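Local structure of ribokinase, putative (Burkholderia thailandensis, 3B1R) at residues A[27-32]-A[114-119]; A[253-258]-A[293-298]. The protein is a nucleoside kinase of the PfkB (ribokinase) family that binds nucleosides and adenine nucleotides and probably transfers a phosphate from ATP to the nucleoside. All coordinates share one frame; numbering follows the deposited sequence.

Overall arrangement
Contact 1 (27-32 with 114-119) is partly buried and the more peripheral, its centre about 19 Å from the centre of the chain against about 13 Å for contact 2 (253-258 with 293-298), which is buried. Contact 1 ties the loop after strand 18-24 to the end of strand 109-115, these strands being neighbours in the four-stranded sheet, through a salt bridge, an aspartate and a water; contact 2 joins two irregular loops flanking helices and has one direct hydrogen bond. In each an aspartate forms an Asx turn and also takes a backbone N-H from the other segment. Their centres lie about 14 Å apart, and Asn-119 CG lies 3.5 Å from Pro-256 CB. Each reaches a different AMP.

Contact 1: residues A[27-32]-A[114-119]. With AMP (adenosine monophosphate), chain H.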
loop_
_atom_site.group_PDB
_atom_site.type_symbol
_atom_site.label_atom_id
_atom_site.label_comp_id
_atom_site.label_asym_id
_atom_site.label_seq_id
_atom_site.Cartn_x
_atom_site.Cartn_y
_atom_site.Cartn_z
ATOM N N GLY A 27 -7.050 1.920 10.811
ATOM C CA GLY A 27 -7.655 3.226 10.571
ATOM C C GLY A 27 -8.377 3.189 9.240
ATOM O O GLY A 27 -8.638 2.119 8.697
ATOM N N ARG A 28 -8.706 4.357 8.710
ATOM C CA ARG A 28 -9.409 4.417 7.448
ATOM C C ARG A 28 -8.772 5.441 6.541
ATOM O O ARG A 28 -8.668 6.619 6.910
ATOM C CB ARG A 28 -10.898 4.685 7.673
ATOM C CG ARG A 28 -11.626 3.431 8.213
ATOM C CD ARG A 28 -12.839 3.765 9.073
ATOM N NE ARG A 28 -12.979 2.840 10.213
ATOM C CZ ARG A 28 -13.389 1.575 10.129
ATOM N NH1 ARG A 28 -13.710 1.042 8.956
ATOM N NH2 ARG A 28 -13.479 0.836 11.225
ATOM N N PHE A 29 -8.329 4.973 5.368
ATOM C CA PHE A 29 -7.641 5.810 4.384
ATOM C C PHE A 29 -8.440 7.081 4.111
ATOM O O PHE A 29 -7.866 8.163 3.890
ATOM C CB PHE A 29 -7.438 5.058 3.062
ATOM C CG PHE A 29 -6.414 3.946 3.120
ATOM C CD1 PHE A 29 -5.319 4.015 3.962
ATOM C CD2 PHE A 29 -6.526 2.848 2.264
ATOM C CE1 PHE A 29 -4.366 2.996 3.985
ATOM C CE2 PHE A 29 -5.581 1.820 2.283
ATOM C CZ PHE A 29 -4.497 1.901 3.147
ATOM N N ARG A 30 -9.767 6.935 4.134
ATOM C CA ARG A 30 -10.705 8.027 3.876
ATOM C C ARG A 30 -10.493 9.256 4.765
ATOM O O ARG A 30 -10.671 10.397 4.317
ATOM C CB ARG A 30 -12.133 7.522 4.044
ATOM C CG ARG A 30 -13.182 8.618 4.143
ATOM C CD ARG A 30 -13.336 9.354 2.812
ATOM N NE ARG A 30 -14.279 8.690 1.916
ATOM C CZ ARG A 30 -15.312 9.296 1.336
ATOM N NH1 ARG A 30 -16.121 8.602 0.538
ATOM N NH2 ARG A 30 -15.528 10.595 1.546
ATOM N N GLU A 31 -10.143 9.015 6.025
ATOM C CA GLU A 31 -9.924 10.097 6.978
ATOM C C GLU A 31 -8.681 10.938 6.665
ATOM O O GLU A 31 -8.550 12.064 7.175
ATOM C CB GLU A 31 -9.873 9.550 8.409
ATOM C CG GLU A 31 -11.261 9.228 8.977
ATOM C CD GLU A 31 -11.216 8.342 10.203
ATOM O OE1 GLU A 31 -10.275 8.480 11.013
ATOM O OE2 GLU A 31 -12.130 7.511 10.365
ATOM N N HIS A 32 -7.806 10.408 5.806
ATOM C CA HIS A 32 -6.483 10.989 5.568
ATOM C C HIS A 32 -6.252 11.450 4.129
ATOM O O HIS A 32 -5.123 11.716 3.723
ATOM C CB HIS A 32 -5.397 9.987 5.980
ATOM C CG HIS A 32 -5.521 9.516 7.392
ATOM N ND1 HIS A 32 -6.376 8.502 7.766
ATOM C CD2 HIS A 32 -4.906 9.928 8.528
ATOM C CE1 HIS A 32 -6.276 8.303 9.068
ATOM N NE2 HIS A 32 -5.396 9.158 9.556
ATOM N N THR A 114 -1.694 -3.881 0.742
ATOM C CA THR A 114 -1.744 -2.839 1.763
ATOM C C THR A 114 -3.162 -2.288 1.812
ATOM O O THR A 114 -3.766 -1.970 0.776
ATOM C CB THR A 114 -0.688 -1.748 1.534
ATOM O OG1 THR A 114 -0.790 -1.254 0.202
ATOM C CG2 THR A 114 0.678 -2.314 1.706
ATOM N N THR A 115 -3.714 -2.226 3.011
ATOM C CA THR A 115 -5.137 -2.001 3.154
ATOM C C THR A 115 -5.459 -1.190 4.405
ATOM O O THR A 115 -4.554 -0.790 5.146
ATOM C CB THR A 115 -5.893 -3.362 3.099
ATOM O OG1 THR A 115 -7.303 -3.163 3.293
ATOM C CG2 THR A 115 -5.358 -4.341 4.139
ATOM N N ASP A 116 -6.740 -0.898 4.608
ATOM C CA ASP A 116 -7.200 -0.275 5.846
ATOM C C ASP A 116 -8.416 -1.039 6.393
ATOM O O ASP A 116 -8.732 -2.126 5.911
ATOM C CB ASP A 116 -7.515 1.206 5.624
ATOM C CG ASP A 116 -8.760 1.435 4.775
ATOM O OD1 ASP A 116 -9.126 2.615 4.617
ATOM O OD2 ASP A 116 -9.373 0.461 4.269
ATOM N N LEU A 117 -9.099 -0.457 7.374
ATOM C CA LEU A 117 -10.257 -1.108 7.997
ATOM C C LEU A 117 -11.540 -0.952 7.187
ATOM O O LEU A 117 -12.585 -1.493 7.555
ATOM C CB LEU A 117 -10.431 -0.641 9.447
ATOM C CG LEU A 117 -9.244 -0.998 10.362
ATOM C CD1 LEU A 117 -9.414 -0.388 11.742
ATOM C CD2 LEU A 117 -9.057 -2.524 10.454
ATOM N N ASP A 118 -11.441 -0.213 6.085
ATOM C CA ASP A 118 -12.522 -0.081 5.108
ATOM C C ASP A 118 -12.370 -1.065 3.961
ATOM O O ASP A 118 -13.110 -0.979 2.975
ATOM C CB ASP A 118 -12.546 1.332 4.513
ATOM C CG ASP A 118 -13.499 2.248 5.231
ATOM O OD1 ASP A 118 -13.980 1.863 6.309
ATOM O OD2 ASP A 118 -13.755 3.358 4.717
ATOM N N ASN A 119 -11.389 -1.961 4.067
ATOM C CA ASN A 119 -11.103 -2.944 3.019
ATOM C C ASN A 119 -10.698 -2.339 1.660
ATOM O O ASN A 119 -10.914 -2.938 0.584
ATOM C CB ASN A 119 -12.283 -3.914 2.858
ATOM C CG ASN A 119 -11.855 -5.265 2.336
ATOM O OD1 ASN A 119 -10.672 -5.575 2.269
ATOM N ND2 ASN A 119 -12.819 -6.074 1.958
HETATM P P AMP H . -16.597 -6.392 1.700
HETATM O O1P AMP H . -15.864 -7.310 0.751
HETATM O O2P AMP H . -15.661 -5.450 2.409
HETATM O O3P AMP H . -17.819 -5.749 1.087
HETATM O "O5'" AMP H . -17.125 -7.354 2.863
HETATM C "C5'" AMP H . -17.850 -8.514 2.520
HETATM C "C4'" AMP H . -18.862 -8.808 3.606
HETATM O "O4'" AMP H . -18.153 -9.143 4.804
HETATM C "C3'" AMP H . -19.801 -7.654 3.960
HETATM O "O3'" AMP H . -20.970 -7.539 3.125
HETATM C "C2'" AMP H . -20.148 -8.048 5.382
HETATM O "O2'" AMP H . -21.108 -9.119 5.439
HETATM C "C1'" AMP H . -18.840 -8.583 5.924
HETATM N N9 AMP H . -18.139 -7.392 6.453
HETATM C C8 AMP H . -17.218 -6.622 5.834
HETATM N N7 AMP H . -16.828 -5.592 6.638
HETATM C C5 AMP H . -17.532 -5.692 7.790
HETATM C C6 AMP H . -17.620 -4.946 9.066
HETATM N N6 AMP H . -16.862 -3.845 9.272
HETATM N N1 AMP H . -18.487 -5.387 10.007
HETATM C C2 AMP H . -19.254 -6.479 9.822
HETATM N N3 AMP H . -19.219 -7.207 8.689
HETATM C C4 AMP H . -18.389 -6.875 7.663
HETATM O O HOH W 1 -11.377 4.576 4.382
#
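Asp-116 faces Phe-29 in two ways. Its OD1 accepts the Phe-29 backbone N-H (N to OD1 2.6 Å) on the anti lone pair, while its CB sits over the middle of the Phe-29 ring, 3.7 Å from the centroid and 3° off the normal, a CH-pi contact. CG lies between backbone N and carbonyl carbon (chi1 70°), which turns the carboxylate to stack on the ring with the planes 25° apart. Leu-117 N donates to Gly-27 O at 2.9 Å. Arg-28 completes the first shell: NH1 forms a salt bridge with Asp-118 OD1 at 2.8 Å, in the guanidinium plane, while Leu-117 CB lies over one face of that group. Asp-116 OD2 receives the Asp-118 N-H (N to OD2 2.8 Å) from above the carboxylate plane, an Asx turn inside the type I beta turn 116-119 that follows strand 109-115. Water 1 links Arg-30 N to Asp-116 OD1 and Asp-118 OD2. Further out, His-32 ND1 and Glu-31 N reach Arg-28 O from opposite faces of its carbonyl plane. Phe-29 also packs on Ile-122 of the second subunit. Asn-119 ND2 donates to O2P of the chain H AMP at 2.9 Å, an AMP also hydrogen-bonded by His-39 of the second subunit.

Contact 2: residues A[253-258]-A[293-298]; sequences VIDPTG and AHQGPQ. With AMP (adenosine monophosphate), chain G.
With CG anti to the backbone N (chi1 -178°), the carboxylate of Asp-255 extends to the Gly-296 backbone, where OD2 takes the Gly-296 N-H (N to OD2 2.7 Å) on its anti lone pair. Gln-295 also starts anti but bends at chi2 (59°), folding its amide back beside Asp-255; the amide and carboxylate planes are only 3° apart, and OE1 lies 3.5 Å from Asp-255 CB. Asp-255 OD1 is held twice within its own loop: Thr-257 OG1 donates at 2.9 Å from the syn side, and Thr-257 N from above the carboxylate plane, an Asx turn. Three bonds therefore hold the carboxylate's rotation, and the one from Gly-296 N joins the two loops. Pro-297 CA makes a CA-H...O contact of 3.3 Å with Thr-257 O, and water 2 donates to both Gly-258 O and Pro-297 O. Gly-258 is the N-cap of helix 259-272, and its N donates to O2P of the chain G AMP at 3.0 Å, consistent with the anion hole at this helix start in PfkB kinases. The loops meet where helix 259-272 begins and helix 277-291 ends; Lys-291, its last residue, hydrogen-bonds to carbonyls of both, with Pro-297 against strand 18-24 and helix 57-67.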
loop_
_atom_site.group_PDB
_atom_site.type_symbol
_atom_site.label_atom_id
_atom_site.label_comp_id
_atom_site.label_asym_id
_atom_site.label_seq_id
_atom_site.Cartn_x
_atom_site.Cartn_y
_atom_site.Cartn_z
ATOM N N VAL A 253 -12.773 -5.197 14.758
ATOM C CA VAL A 253 -12.312 -5.091 13.383
ATOM C C VAL A 253 -10.777 -5.059 13.364
ATOM O O VAL A 253 -10.161 -4.083 13.817
ATOM C CB VAL A 253 -12.919 -3.848 12.679
ATOM C CG1 VAL A 253 -12.493 -3.775 11.220
ATOM C CG2 VAL A 253 -14.450 -3.856 12.791
ATOM N N ILE A 254 -10.188 -6.144 12.852
ATOM C CA ILE A 254 -8.734 -6.334 12.757
ATOM C C ILE A 254 -8.211 -6.282 11.318
ATOM O O ILE A 254 -7.225 -5.599 11.043
ATOM C CB ILE A 254 -8.297 -7.692 13.388
ATOM C CG1 ILE A 254 -8.626 -7.729 14.886
ATOM C CG2 ILE A 254 -6.811 -7.995 13.120
ATOM C CD1 ILE A 254 -7.771 -6.835 15.754
ATOM N N ASP A 255 -8.863 -7.014 10.408
ATOM C CA ASP A 255 -8.404 -7.106 9.026
ATOM C C ASP A 255 -9.548 -7.560 8.129
ATOM O O ASP A 255 -10.053 -8.669 8.313
ATOM C CB ASP A 255 -7.232 -8.094 8.920
ATOM C CG ASP A 255 -6.675 -8.206 7.506
ATOM O OD1 ASP A 255 -6.856 -7.274 6.708
ATOM O OD2 ASP A 255 -6.040 -9.231 7.192
ATOM N N PRO A 256 -9.968 -6.706 7.167
ATOM C CA PRO A 256 -11.034 -7.142 6.277
ATOM C C PRO A 256 -10.557 -7.964 5.079
ATOM O O PRO A 256 -11.394 -8.541 4.388
ATOM C CB PRO A 256 -11.698 -5.827 5.827
ATOM C CG PRO A 256 -10.906 -4.724 6.419
ATOM C CD PRO A 256 -9.614 -5.302 6.922
ATOM N N THR A 257 -9.242 -8.056 4.852
ATOM C CA THR A 257 -8.714 -8.891 3.763
ATOM C C THR A 257 -9.215 -10.328 3.841
ATOM O O THR A 257 -8.870 -11.064 4.764
ATOM C CB THR A 257 -7.166 -8.907 3.720
ATOM O OG1 THR A 257 -6.674 -7.566 3.834
ATOM C CG2 THR A 257 -6.688 -9.514 2.419
ATOM N N GLY A 258 -9.999 -10.730 2.843
ATOM C CA GLY A 258 -10.628 -12.041 2.840
ATOM C C GLY A 258 -12.118 -12.014 3.135
ATOM O O GLY A 258 -12.786 -13.036 2.994
ATOM N N ALA A 293 -12.425 -10.327 12.377
ATOM C CA ALA A 293 -11.901 -10.296 13.735
ATOM C C ALA A 293 -10.511 -10.941 13.817
ATOM O O ALA A 293 -9.923 -11.016 14.894
ATOM C CB ALA A 293 -12.880 -10.989 14.695
ATOM N N HIS A 294 -9.999 -11.414 12.681
ATOM C CA HIS A 294 -8.693 -12.085 12.633
ATOM C C HIS A 294 -7.837 -11.613 11.456
ATOM O O HIS A 294 -8.364 -11.233 10.406
ATOM C CB HIS A 294 -8.866 -13.611 12.652
ATOM C CG HIS A 294 -9.761 -14.088 13.756
ATOM N ND1 HIS A 294 -9.283 -14.437 15.003
ATOM C CD2 HIS A 294 -11.109 -14.211 13.820
ATOM C CE1 HIS A 294 -10.297 -14.790 15.774
ATOM N NE2 HIS A 294 -11.416 -14.653 15.084
ATOM N N GLN A 295 -6.518 -11.628 11.663
ATOM C CA GLN A 295 -5.521 -11.118 10.711
ATOM C C GLN A 295 -5.248 -12.089 9.554
ATOM O O GLN A 295 -4.766 -13.202 9.761
ATOM C CB GLN A 295 -4.218 -10.748 11.470
ATOM C CG GLN A 295 -3.023 -10.289 10.610
ATOM C CD GLN A 295 -3.312 -9.047 9.765
ATOM O OE1 GLN A 295 -3.982 -8.111 10.216
ATOM N NE2 GLN A 295 -2.793 -9.033 8.533
ATOM N N GLY A 296 -5.552 -11.653 8.332
ATOM C CA GLY A 296 -5.371 -12.491 7.158
ATOM C C GLY A 296 -6.654 -13.169 6.713
ATOM O O GLY A 296 -7.633 -13.226 7.456
ATOM N N PRO A 297 -6.657 -13.710 5.487
ATOM C CA PRO A 297 -7.905 -14.230 4.927
ATOM C C PRO A 297 -8.430 -15.506 5.591
ATOM O O PRO A 297 -9.631 -15.753 5.579
ATOM C CB PRO A 297 -7.546 -14.491 3.463
ATOM C CG PRO A 297 -6.069 -14.625 3.438
ATOM C CD PRO A 297 -5.548 -13.743 4.514
ATOM N N GLN A 298 -7.535 -16.298 6.171
ATOM C CA GLN A 298 -7.907 -17.609 6.664
ATOM C C GLN A 298 -7.403 -17.890 8.085
ATOM O O GLN A 298 -7.064 -19.030 8.403
ATOM C CB GLN A 298 -7.354 -18.667 5.717
ATOM C CG GLN A 298 -7.761 -18.548 4.243
ATOM C CD GLN A 298 -7.023 -19.563 3.409
ATOM O OE1 GLN A 298 -6.543 -20.556 3.949
ATOM N NE2 GLN A 298 -6.888 -19.312 2.105
HETATM P P AMP G . -10.885 -10.703 -1.080
HETATM O O1P AMP G . -11.899 -10.178 -2.081
HETATM O O2P AMP G . -10.504 -9.731 0.012
HETATM O O3P AMP G . -11.251 -12.062 -0.528
HETATM O "O5'" AMP G . -9.561 -10.981 -1.947
HETATM C "C5'" AMP G . -8.261 -11.084 -1.369
HETATM C "C4'" AMP G . -7.495 -12.107 -2.192
HETATM O "O4'" AMP G . -7.285 -11.583 -3.499
HETATM C "C3'" AMP G . -6.104 -12.357 -1.623
HETATM O "O3'" AMP G . -6.107 -13.598 -0.874
HETATM C "C2'" AMP G . -5.169 -12.288 -2.838
HETATM O "O2'" AMP G . -4.333 -13.442 -2.932
HETATM C "C1'" AMP G . -6.137 -12.215 -4.025
HETATM N N9 AMP G . -5.779 -11.363 -5.157
HETATM C C8 AMP G . -5.361 -10.087 -5.079
HETATM N N7 AMP G . -5.163 -9.571 -6.302
HETATM C C5 AMP G . -5.471 -10.539 -7.183
HETATM C C6 AMP G . -5.459 -10.641 -8.641
HETATM N N6 AMP G . -5.074 -9.568 -9.369
HETATM N N1 AMP G . -5.854 -11.813 -9.186
HETATM C C2 AMP G . -6.233 -12.873 -8.442
HETATM N N3 AMP G . -6.252 -12.849 -7.090
HETATM C C4 AMP G . -5.886 -11.721 -6.429
HETATM O O HOH W 2 -11.211 -15.721 3.453
#